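Local coordinates for uncharacterized protein (Staphylococcus aureus subsp. aureus Mu50, PDB 4QPV) that is of unknown function but belongs to the DUF1672 family and has a kinked-helix-beta-beta-beta repeat fold, at residues T70-S75 / V79-H84; D239-F244 / E280-G285. All blocks are in the same frame, centred on the assembly; numbering follows the deposited sequence.

Interaction 1 (T70-S75 / V79-H84); sequences TNVVGS and VEVFVH
Asn71 and Phe82 face each other as a hydrogen-bonded antiparallel pair, in which Phe82 N donates to Asn71 O at 2.9 Å. Phe82 O receives Thr70 N at 2.8 Å and also takes a weak, long bond from Asn71 N. Farther along, Val73 and Glu80 form a reciprocal pair, Val73 N to Glu80 O and Glu80 N to Val73 O. The non-hydrogen-bonded pair Val72 and Val81 adds CA-H...O contacts: Val81 CA meets Asn71 O, and Val72 CA meets Glu80 O.

Two residues opposite one on the partner strand make a classic beta bulge, here Thr70 and Asn71 against Phe82, in a hairpin built from strands 67-75 and 78-87. The irregularity shows in the bond from Thr70 N, which reaches Phe82 O from 35° out of the carbonyl plane. Strand 90-98 pairs with the far edge of 78-87 and completes a three-stranded antiparallel sheet.

Apolar contacts divide between the two faces. On one, the Val72 and Val81 side chains run alongside each other, and both rest on Ile51 of helix 48-63. On the other, Val73 CG2 meets the Phe82 ring at its edge, 4.0 Å from CE1; the same ring meets that of Phe32 at a steep angle.

Polar side chains gather near the turn. Ser75 OG lies 3.0 Å from Glu80 OE1, an approach made possible by the extended Glu80 chain, with CG anti to the backbone N (chi1 -174°). Glu80 OE2 is held by Ser95 OG on the third strand. Nearby, a water lies 2.8 Å from both Ser75 O and Val79 O, within bonding distance of the two strand ends.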
loop_
_atom_site.group_PDB
_atom_site.type_symbol
_atom_site.label_atom_id
_atom_site.label_comp_id
_atom_site.label_asym_id
_atom_site.label_seq_id
_atom_site.Cartn_x
_atom_site.Cartn_y
_atom_site.Cartn_z
ATOM N N THR A 70 -8.926 -5.624 -7.939
ATOM C CA THR A 70 -7.968 -6.736 -7.970
ATOM C C THR A 70 -8.490 -7.930 -7.186
ATOM O O THR A 70 -8.002 -9.039 -7.370
ATOM C CB THR A 70 -6.619 -6.306 -7.378
ATOM O OG1 THR A 70 -6.840 -5.949 -6.016
ATOM C CG2 THR A 70 -5.975 -5.166 -8.148
ATOM N N ASN A 71 -9.420 -7.692 -6.258
ATOM C CA ASN A 71 -9.948 -8.763 -5.426
ATOM C C ASN A 71 -11.256 -8.378 -4.822
ATOM O O ASN A 71 -11.422 -7.243 -4.384
ATOM C CB ASN A 71 -8.947 -9.159 -4.303
ATOM C CG ASN A 71 -9.155 -10.557 -3.754
ATOM O OD1 ASN A 71 -9.982 -11.332 -4.249
ATOM N ND2 ASN A 71 -8.373 -10.930 -2.745
ATOM N N VAL A 72 -12.197 -9.330 -4.794
ATOM C CA VAL A 72 -13.496 -9.102 -4.170
ATOM C C VAL A 72 -13.684 -10.194 -3.149
ATOM O O VAL A 72 -13.653 -11.384 -3.504
ATOM C CB VAL A 72 -14.659 -9.036 -5.195
ATOM C CG1 VAL A 72 -16.005 -8.960 -4.477
ATOM C CG2 VAL A 72 -14.485 -7.850 -6.148
ATOM N N VAL A 73 -13.868 -9.812 -1.876
ATOM C CA VAL A 73 -13.975 -10.824 -0.820
ATOM C C VAL A 73 -15.136 -10.572 0.117
ATOM O O VAL A 73 -15.638 -9.454 0.186
ATOM C CB VAL A 73 -12.647 -10.903 0.014
ATOM C CG1 VAL A 73 -11.458 -11.358 -0.839
ATOM C CG2 VAL A 73 -12.335 -9.586 0.752
ATOM N N GLY A 74 -15.511 -11.608 0.874
ATOM C CA GLY A 74 -16.457 -11.478 1.975
ATOM C C GLY A 74 -15.711 -10.734 3.083
ATOM O O GLY A 74 -14.506 -10.941 3.260
ATOM N N SER A 75 -16.386 -9.819 3.801
ATOM C CA SER A 75 -15.781 -9.056 4.902
ATOM C C SER A 75 -16.892 -8.680 5.873
ATOM O O SER A 75 -17.824 -7.971 5.480
ATOM C CB SER A 75 -15.049 -7.824 4.368
ATOM O OG SER A 75 -14.342 -7.167 5.404
ATOM N N VAL A 79 -19.100 -7.215 2.028
ATOM C CA VAL A 79 -18.020 -7.522 1.094
ATOM C C VAL A 79 -16.976 -6.411 1.151
ATOM O O VAL A 79 -17.191 -5.368 1.786
ATOM C CB VAL A 79 -18.543 -7.738 -0.356
ATOM C CG1 VAL A 79 -19.516 -8.921 -0.423
ATOM C CG2 VAL A 79 -19.192 -6.459 -0.915
ATOM N N GLU A 80 -15.859 -6.648 0.491
ATOM C CA GLU A 80 -14.751 -5.696 0.410
ATOM C C GLU A 80 -14.077 -5.822 -0.949
ATOM O O GLU A 80 -13.850 -6.937 -1.419
ATOM C CB GLU A 80 -13.760 -5.936 1.542
ATOM C CG GLU A 80 -12.642 -4.901 1.623
ATOM C CD GLU A 80 -11.829 -5.047 2.892
ATOM O OE1 GLU A 80 -12.131 -5.957 3.701
ATOM O OE2 GLU A 80 -10.894 -4.240 3.085
ATOM N N VAL A 81 -13.776 -4.674 -1.578
ATOM C CA VAL A 81 -13.134 -4.610 -2.896
ATOM C C VAL A 81 -11.754 -4.009 -2.752
ATOM O O VAL A 81 -11.638 -2.881 -2.271
ATOM C CB VAL A 81 -13.938 -3.793 -3.950
ATOM C CG1 VAL A 81 -13.379 -3.996 -5.359
ATOM C CG2 VAL A 81 -15.416 -4.108 -3.904
ATOM N N PHE A 82 -10.732 -4.731 -3.204
ATOM C CA PHE A 82 -9.345 -4.268 -3.231
ATOM C C PHE A 82 -9.175 -3.689 -4.626
ATOM O O PHE A 82 -9.686 -4.284 -5.584
ATOM C CB PHE A 82 -8.389 -5.435 -2.967
ATOM C CG PHE A 82 -8.355 -5.851 -1.519
ATOM C CD1 PHE A 82 -9.428 -6.544 -0.947
ATOM C CD2 PHE A 82 -7.256 -5.554 -0.721
ATOM C CE1 PHE A 82 -9.404 -6.903 0.402
ATOM C CE2 PHE A 82 -7.235 -5.917 0.631
ATOM C CZ PHE A 82 -8.303 -6.591 1.179
ATOM N N VAL A 83 -8.527 -2.527 -4.737
ATOM C CA VAL A 83 -8.337 -1.857 -6.016
ATOM C C VAL A 83 -6.867 -1.451 -6.199
ATOM O O VAL A 83 -6.156 -1.231 -5.224
ATOM C CB VAL A 83 -9.274 -0.620 -6.201
ATOM C CG1 VAL A 83 -10.762 -0.995 -6.105
ATOM C CG2 VAL A 83 -8.923 0.519 -5.221
ATOM N N HIS A 84 -6.440 -1.340 -7.455
ATOM C CA HIS A 84 -5.136 -0.816 -7.817
ATOM C C HIS A 84 -5.364 0.401 -8.692
ATOM O O HIS A 84 -6.199 0.381 -9.606
ATOM C CB HIS A 84 -4.233 -1.853 -8.523
ATOM C CG HIS A 84 -2.878 -1.306 -8.897
ATOM N ND1 HIS A 84 -1.918 -1.036 -7.936
ATOM C CD2 HIS A 84 -2.375 -0.982 -10.118
ATOM C CE1 HIS A 84 -0.858 -0.580 -8.595
ATOM N NE2 HIS A 84 -1.079 -0.536 -9.906
HETATM O O HOH W 1 -17.919 -5.370 4.486
#

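Interaction 2 (D239-F244 / E280-G285); sequences DEMIDF and EVIEVG
Val284 turns its CG2 anti to its own carbonyl carbon (chi1 177°), which presents this methyl to the root of the Met241 side chain: Met241 CB lies 3.8 Å from Val284 CG2. Ile282 also offers its CG2, and this methyl approaches CG of Met241, a selenomethionine, at 4.0 Å. The Met241 and Ile282 side chains run at about a right angle to each other. Beyond CG the Met241 chain bends again at chi2 (-58°), which carries its selenium end away from the strand; the touching is therefore done by the first two carbons.

Helix packing on a sheet commonly relies on alternate strand residues, and this contact is a small instance. Ile282 and Val284 both direct their CB toward the helix, while Glu283 between them points its own away, its carboxylate making weak hydrogen bonds to Gln263 and Ser261. The second helix residue in play, Ile242, flanks the contact on its exposed side: its CG1 is 4.3 Å from Val284 CG2, the same methyl that meets Met241. Val284 CG2 thus reaches two successive helix residues. No hydrogen bond joins the two segments, and the contact is wholly apolar, burying a modest 157 Å² in total.

The axes of 239-244 and 282-285 come within 8.5 Å and run in roughly the same direction, 26° apart. Strand 282-285 is the partner of strand 259-265 in a mixed sheet, with backbone bonds from Ile282 to Ile264 and from Val284 to Leu262. Helix 234-249 covers both strands: Met241 also touches Ile264, Phe244 packs on Leu262, and Ser245 bonds through OG to Gly285 O.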
loop_
_atom_site.group_PDB
_atom_site.type_symbol
_atom_site.label_atom_id
_atom_site.label_comp_id
_atom_site.label_asym_id
_atom_site.label_seq_id
_atom_site.Cartn_x
_atom_site.Cartn_y
_atom_site.Cartn_z
ATOM N N ASP A 239 23.540 -7.403 11.893
ATOM C CA ASP A 239 24.753 -6.838 11.281
ATOM C C ASP A 239 24.595 -6.661 9.781
ATOM O O ASP A 239 24.944 -5.603 9.261
ATOM C CB ASP A 239 25.987 -7.675 11.581
ATOM C CG ASP A 239 26.424 -7.449 12.998
ATOM O OD1 ASP A 239 27.205 -6.490 13.233
ATOM O OD2 ASP A 239 25.982 -8.213 13.882
ATOM N N GLU A 240 24.001 -7.648 9.099
ATOM C CA GLU A 240 23.789 -7.550 7.649
ATOM C C GLU A 240 22.868 -6.381 7.296
ATOM O O GLU A 240 23.139 -5.683 6.321
ATOM C CB GLU A 240 23.231 -8.867 7.106
ATOM C CG GLU A 240 24.312 -9.929 7.005
ATOM C CD GLU A 240 23.716 -11.318 6.999
ATOM O OE1 GLU A 240 23.431 -11.854 8.095
ATOM O OE2 GLU A 240 23.444 -11.828 5.890
HETATM N N MSE A 241 21.843 -6.113 8.139
HETATM C CA MSE A 241 20.897 -5.008 7.927
HETATM C C MSE A 241 21.572 -3.656 8.196
HETATM O O MSE A 241 21.361 -2.697 7.436
HETATM C CB MSE A 241 19.620 -5.189 8.756
HETATM C CG MSE A 241 18.739 -6.348 8.221
HETATM SE SE MSE A 241 18.205 -6.086 6.321
HETATM C CE MSE A 241 19.418 -7.290 5.462
ATOM N N ILE A 242 22.437 -3.598 9.211
ATOM C CA ILE A 242 23.207 -2.383 9.489
ATOM C C ILE A 242 24.076 -2.090 8.270
ATOM O O ILE A 242 24.136 -0.953 7.825
ATOM C CB ILE A 242 24.061 -2.530 10.784
ATOM C CG1 ILE A 242 23.156 -2.456 12.045
ATOM C CG2 ILE A 242 25.204 -1.476 10.840
ATOM C CD1 ILE A 242 23.880 -2.970 13.358
ATOM N N ASP A 243 24.701 -3.131 7.710
ATOM C CA ASP A 243 25.582 -2.963 6.556
ATOM C C ASP A 243 24.797 -2.531 5.319
ATOM O O ASP A 243 25.223 -1.607 4.634
ATOM C CB ASP A 243 26.389 -4.236 6.284
ATOM C CG ASP A 243 27.423 -4.026 5.200
ATOM O OD1 ASP A 243 28.322 -3.170 5.394
ATOM O OD2 ASP A 243 27.343 -4.727 4.164
ATOM N N PHE A 244 23.632 -3.141 5.064
ATOM C CA PHE A 244 22.808 -2.743 3.945
ATOM C C PHE A 244 22.351 -1.273 4.132
ATOM O O PHE A 244 22.401 -0.528 3.165
ATOM C CB PHE A 244 21.616 -3.709 3.773
ATOM C CG PHE A 244 20.751 -3.510 2.539
ATOM C CD1 PHE A 244 21.271 -2.925 1.387
ATOM C CD2 PHE A 244 19.434 -3.958 2.518
ATOM C CE1 PHE A 244 20.484 -2.773 0.241
ATOM C CE2 PHE A 244 18.642 -3.804 1.374
ATOM C CZ PHE A 244 19.174 -3.215 0.244
ATOM N N GLU A 280 7.730 -10.638 13.513
ATOM C CA GLU A 280 8.907 -10.274 14.299
ATOM C C GLU A 280 9.924 -9.732 13.314
ATOM O O GLU A 280 10.291 -10.428 12.357
ATOM C CB GLU A 280 9.452 -11.471 15.102
ATOM C CG GLU A 280 10.674 -11.115 15.938
ATOM C CD GLU A 280 11.383 -12.286 16.586
ATOM O OE1 GLU A 280 12.175 -12.961 15.891
ATOM O OE2 GLU A 280 11.176 -12.503 17.801
ATOM N N VAL A 281 10.326 -8.483 13.482
ATOM C CA VAL A 281 11.257 -7.895 12.509
ATOM C C VAL A 281 12.462 -7.270 13.147
ATOM O O VAL A 281 12.428 -6.876 14.309
ATOM C CB VAL A 281 10.534 -6.796 11.632
ATOM C CG1 VAL A 281 9.411 -7.387 10.778
ATOM C CG2 VAL A 281 10.020 -5.634 12.484
ATOM N N ILE A 282 13.495 -7.112 12.335
ATOM C CA ILE A 282 14.657 -6.278 12.569
ATOM C C ILE A 282 14.294 -4.956 11.935
ATOM O O ILE A 282 13.804 -4.966 10.797
ATOM C CB ILE A 282 15.954 -6.847 11.921
ATOM C CG1 ILE A 282 16.447 -8.103 12.609
ATOM C CG2 ILE A 282 17.060 -5.765 11.852
ATOM C CD1 ILE A 282 17.478 -8.832 11.774
ATOM N N GLU A 283 14.552 -3.830 12.612
ATOM C CA GLU A 283 14.313 -2.519 12.013
ATOM C C GLU A 283 15.592 -1.700 12.101
ATOM O O GLU A 283 16.176 -1.600 13.183
ATOM C CB GLU A 283 13.141 -1.803 12.678
ATOM C CG GLU A 283 12.637 -0.601 11.898
ATOM C CD GLU A 283 11.403 0.063 12.484
ATOM O OE1 GLU A 283 10.570 -0.642 13.102
ATOM O OE2 GLU A 283 11.266 1.296 12.312
ATOM N N VAL A 284 16.065 -1.180 10.958
ATOM C CA VAL A 284 17.255 -0.317 10.914
ATOM C C VAL A 284 16.893 0.957 10.153
ATOM O O VAL A 284 16.435 0.880 9.010
ATOM C CB VAL A 284 18.519 -1.001 10.320
ATOM C CG1 VAL A 284 19.677 -0.020 10.237
ATOM C CG2 VAL A 284 18.927 -2.237 11.123
ATOM N N GLY A 285 17.114 2.116 10.781
ATOM C CA GLY A 285 16.853 3.393 10.124
ATOM C C GLY A 285 17.833 3.632 8.986
ATOM O O GLY A 285 19.005 3.244 9.080
#

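From the N terminus, the chain first meets interaction 1, a local closure in which strand 67-75 turns through two residues and returns as strand 78-87. Interaction 2 comes much later and spans a longer loop: helix 234-249 is left behind, the chain passes through strands 259-265 and 268-270, and 282-285 then comes back against the helix. The two closures follow in series, neither enclosing nor crossing the other. The centres of interactions 1 and 2 lie about 33 Å apart, on opposite sides of the chain's centre, and the nearest atoms of interactions 1 and 2 are about 20 Å apart. One joins strands within the three-stranded antiparallel sheet; the other ties a helix to the mixed sheet.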